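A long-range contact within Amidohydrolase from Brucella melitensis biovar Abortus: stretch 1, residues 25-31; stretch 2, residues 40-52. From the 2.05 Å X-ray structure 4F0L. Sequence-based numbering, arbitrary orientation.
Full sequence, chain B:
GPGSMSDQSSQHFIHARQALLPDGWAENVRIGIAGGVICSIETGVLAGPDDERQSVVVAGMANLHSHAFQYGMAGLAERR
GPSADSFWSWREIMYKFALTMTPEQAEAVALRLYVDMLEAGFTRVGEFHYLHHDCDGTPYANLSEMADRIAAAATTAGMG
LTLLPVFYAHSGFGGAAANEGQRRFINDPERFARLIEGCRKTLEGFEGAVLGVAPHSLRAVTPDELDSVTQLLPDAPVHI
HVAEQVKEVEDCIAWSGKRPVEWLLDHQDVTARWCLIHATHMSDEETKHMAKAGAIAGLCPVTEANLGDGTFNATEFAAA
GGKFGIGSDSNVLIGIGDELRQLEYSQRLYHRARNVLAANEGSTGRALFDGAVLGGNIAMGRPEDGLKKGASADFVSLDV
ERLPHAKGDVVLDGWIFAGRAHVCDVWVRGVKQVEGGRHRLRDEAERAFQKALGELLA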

# COMPACT_ATOMS: atom_id res chain seq x y z
N TRP B 25 -6.40 7.21 24.58
CA TRP B 25 -6.50 5.81 24.98
C TRP B 25 -6.94 5.67 26.39
O TRP B 25 -6.48 6.37 27.25
CB TRP B 25 -5.18 5.06 24.82
CG TRP B 25 -4.85 4.83 23.37
CD1 TRP B 25 -3.97 5.56 22.58
CD2 TRP B 25 -5.41 3.83 22.49
NE1 TRP B 25 -3.93 5.08 21.31
CE2 TRP B 25 -4.78 4.04 21.19
CE3 TRP B 25 -6.32 2.79 22.64
CZ2 TRP B 25 -5.08 3.24 20.12
CZ3 TRP B 25 -6.61 1.98 21.55
CH2 TRP B 25 -6.02 2.20 20.32
N ALA B 26 -7.86 4.74 26.63
CA ALA B 26 -8.19 4.33 28.00
C ALA B 26 -8.14 2.83 28.07
O ALA B 26 -8.29 2.13 27.06
CB ALA B 26 -9.57 4.83 28.40
N GLU B 27 -7.95 2.32 29.29
CA GLU B 27 -7.88 0.90 29.52
C GLU B 27 -9.10 0.38 30.27
O GLU B 27 -9.71 1.10 31.08
CB GLU B 27 -6.62 0.57 30.32
CG GLU B 27 -5.33 0.88 29.57
CD GLU B 27 -4.13 0.48 30.38
OE1 GLU B 27 -3.55 1.36 31.07
OE2 GLU B 27 -3.80 -0.71 30.40
N ASN B 28 -9.43 -0.88 29.99
CA ASN B 28 -10.49 -1.58 30.66
C ASN B 28 -11.81 -0.80 30.53
O ASN B 28 -12.42 -0.40 31.52
CB ASN B 28 -10.11 -1.85 32.14
CG ASN B 28 -9.10 -2.98 32.26
OD1 ASN B 28 -9.18 -3.96 31.54
ND2 ASN B 28 -8.11 -2.83 33.13
N VAL B 29 -12.22 -0.62 29.28
CA VAL B 29 -13.32 0.26 28.90
C VAL B 29 -14.57 -0.58 28.65
O VAL B 29 -14.56 -1.51 27.82
CB VAL B 29 -12.95 1.07 27.63
CG1 VAL B 29 -14.05 2.06 27.21
CG2 VAL B 29 -11.65 1.85 27.85
N ARG B 30 -15.64 -0.30 29.39
CA ARG B 30 -16.90 -0.99 29.20
C ARG B 30 -17.82 -0.11 28.34
O ARG B 30 -18.13 1.01 28.72
CB ARG B 30 -17.52 -1.25 30.55
CG ARG B 30 -18.50 -2.36 30.56
CD ARG B 30 -18.68 -2.89 31.99
NE ARG B 30 -19.72 -3.89 31.92
CZ ARG B 30 -20.92 -3.81 32.47
NH1 ARG B 30 -21.27 -2.76 33.20
NH2 ARG B 30 -21.78 -4.80 32.30
N ILE B 31 -18.19 -0.60 27.16
CA ILE B 31 -19.04 0.17 26.25
C ILE B 31 -20.42 -0.46 26.26
O ILE B 31 -20.56 -1.62 25.90
CB ILE B 31 -18.51 0.16 24.82
CG1 ILE B 31 -17.06 0.65 24.77
CG2 ILE B 31 -19.37 1.03 23.93
CD1 ILE B 31 -16.43 0.42 23.41
N SER B 40 -23.47 4.05 27.34
CA SER B 40 -22.52 4.30 28.43
C SER B 40 -21.10 3.93 28.03
O SER B 40 -20.88 3.04 27.21
CB SER B 40 -22.93 3.52 29.70
OG SER B 40 -22.89 2.13 29.45
N ILE B 41 -20.13 4.66 28.58
CA ILE B 41 -18.72 4.33 28.47
C ILE B 41 -18.13 4.53 29.87
O ILE B 41 -18.23 5.62 30.42
CB ILE B 41 -17.96 5.22 27.48
CG1 ILE B 41 -18.50 5.05 26.05
CG2 ILE B 41 -16.48 4.86 27.47
CD1 ILE B 41 -17.96 6.15 25.12
N GLU B 42 -17.51 3.48 30.39
CA GLU B 42 -16.93 3.44 31.75
C GLU B 42 -15.49 2.99 31.59
O GLU B 42 -15.27 1.98 30.94
CB GLU B 42 -17.66 2.38 32.57
CG GLU B 42 -18.69 2.83 33.57
CD GLU B 42 -18.86 1.79 34.70
OE1 GLU B 42 -19.23 0.62 34.37
OE2 GLU B 42 -18.59 2.11 35.90
N THR B 43 -14.52 3.69 32.17
CA THR B 43 -13.12 3.28 32.03
C THR B 43 -12.56 2.75 33.36
O THR B 43 -13.11 3.02 34.42
CB THR B 43 -12.22 4.42 31.54
OG1 THR B 43 -12.15 5.42 32.54
CG2 THR B 43 -12.75 5.06 30.25
N GLY B 44 -11.52 1.93 33.27
CA GLY B 44 -10.88 1.34 34.44
C GLY B 44 -11.78 0.42 35.22
O GLY B 44 -11.72 0.44 36.45
N VAL B 45 -12.61 -0.40 34.55
CA VAL B 45 -13.54 -1.32 35.26
C VAL B 45 -13.29 -2.76 34.80
O VAL B 45 -12.76 -2.98 33.72
CB VAL B 45 -15.04 -0.97 35.07
CG1 VAL B 45 -15.36 0.37 35.71
CG2 VAL B 45 -15.44 -0.97 33.61
N LEU B 46 -13.64 -3.74 35.64
CA LEU B 46 -13.52 -5.14 35.28
C LEU B 46 -14.67 -5.47 34.36
O LEU B 46 -15.67 -4.75 34.35
CB LEU B 46 -13.59 -6.04 36.51
CG LEU B 46 -12.48 -5.91 37.54
CD1 LEU B 46 -12.77 -6.87 38.66
CD2 LEU B 46 -11.11 -6.18 36.95
N ALA B 47 -14.49 -6.50 33.52
CA ALA B 47 -15.57 -6.99 32.65
C ALA B 47 -16.67 -7.58 33.51
O ALA B 47 -16.38 -8.31 34.44
CB ALA B 47 -15.03 -8.06 31.70
N GLY B 48 -17.92 -7.24 33.23
CA GLY B 48 -19.03 -7.98 33.79
C GLY B 48 -19.03 -9.41 33.25
O GLY B 48 -18.45 -9.68 32.19
N PRO B 49 -19.73 -10.33 33.94
CA PRO B 49 -19.74 -11.72 33.48
C PRO B 49 -20.38 -11.94 32.11
O PRO B 49 -20.02 -12.87 31.43
CB PRO B 49 -20.52 -12.44 34.58
CG PRO B 49 -21.38 -11.40 35.22
CD PRO B 49 -20.66 -10.09 35.05
N ASP B 50 -21.28 -11.07 31.68
CA ASP B 50 -21.87 -11.24 30.36
C ASP B 50 -21.27 -10.33 29.27
O ASP B 50 -21.73 -10.34 28.13
CB ASP B 50 -23.39 -11.04 30.46
CG ASP B 50 -24.07 -12.11 31.33
OD1 ASP B 50 -23.62 -13.28 31.28
OD2 ASP B 50 -25.03 -11.77 32.05
N ASP B 51 -20.23 -9.56 29.60
CA ASP B 51 -19.62 -8.64 28.63
C ASP B 51 -18.89 -9.44 27.56
O ASP B 51 -18.27 -10.43 27.85
CB ASP B 51 -18.59 -7.74 29.29
CG ASP B 51 -19.21 -6.77 30.27
OD1 ASP B 51 -20.43 -6.83 30.50
OD2 ASP B 51 -18.46 -5.92 30.80
N GLU B 52 -19.00 -9.01 26.31
CA GLU B 52 -18.18 -9.55 25.26
C GLU B 52 -16.81 -8.88 25.29
O GLU B 52 -16.70 -7.66 25.28
CB GLU B 52 -18.82 -9.30 23.92
CG GLU B 52 -18.07 -9.94 22.78
CD GLU B 52 -18.70 -9.59 21.45
OE1 GLU B 52 -19.89 -9.24 21.43
OE2 GLU B 52 -18.00 -9.63 20.44
O HOH W 1 -20.56 1.18 30.12

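This contact is a short antiparallel pairing of two β-strands, extended at one end by backbone hydrogen bonds to a loop and anchored by a salt bridge between R30 and D51. Strands 29-31 and 40-42 run at 170° to each other, with a closest axial approach of 4.8 Å. Within this pairing, R30 and E42 form a hydrogen-bonded pair: R30 N donates to E42 O at 2.8 Å, and E42 N returns the bond to R30 O at 3.0 Å. The neighbouring pair, I31 and I41, is of the non-hydrogen-bonded kind. Around these bonds the carbonyls also receive CA-H...O contacts, V29 CA to E42 O at 3.3 Å and I41 CA to R30 O at 3.4 Å, as is common where antiparallel strands lie close.

Beyond E42 the second stretch leaves its strand, yet its backbone stays engaged. G44 N donates to E27 O at 3.0 Å, and V45 N donates to N28 O at 3.0 Å in a nearly linear bond of 175°. These bonds meet the first stretch where it turns a corner at E27 and N28. Both N28 and G44 have positive phi, 56° and 63°. Glycine adopts such a conformation readily, since it has no CB to strain; asparagine tolerates it better than most other residues.

R30 is the residue most covered by the opposite stretch, losing 131 Å² to it. Its side chain is extended, with chi1, chi2 and chi3 all t, and so carries the guanidinium well away from its own backbone. There it meets D51 in a two-pronged salt bridge: NE donates to D51 OD2 at 2.6 Å and NH2 to D51 OD1 at 3.0 Å. The carboxylate lies near the guanidinium plane, at its edge, where the N-H groups point. Arginine suits this place because its long aliphatic portion can pass apolar neighbours before presenting paired donors; R30 CB lies 3.7 Å from V45 CG2. E42, on the same sheet face as R30, adds a looser electrostatic contribution, its OE1 4.1 Å from R30 NH1, beyond salt-bridge range.

The acceptor is held by a type I turn from G48 to D51, in which D51 N donates to G48 O at 3.1 Å. A weak bond from G48 N to D51 OD2, at 2.8 Å, ties the carboxylate back to the turn. G48 also leaves room for the arginine: an ideal CB there would point toward the first stretch and sit only 3.1 Å from R30 NH2.

I31 and I41 share the other face of the sheet, where branched aliphatic side chains suit both strand geometry and apolar packing. V29 CG1 reaches I41 CG2 at 3.7 Å, while A26 CB lies 3.7 Å from T43 CG2, so the threonine offers its methyl to a small apolar partner. Beside S40, a water donates to R30 O at 2.8 Å and is hydrogen-bonded to S40 OG at 2.6 Å, linking the serine hydroxyl to the opposite backbone.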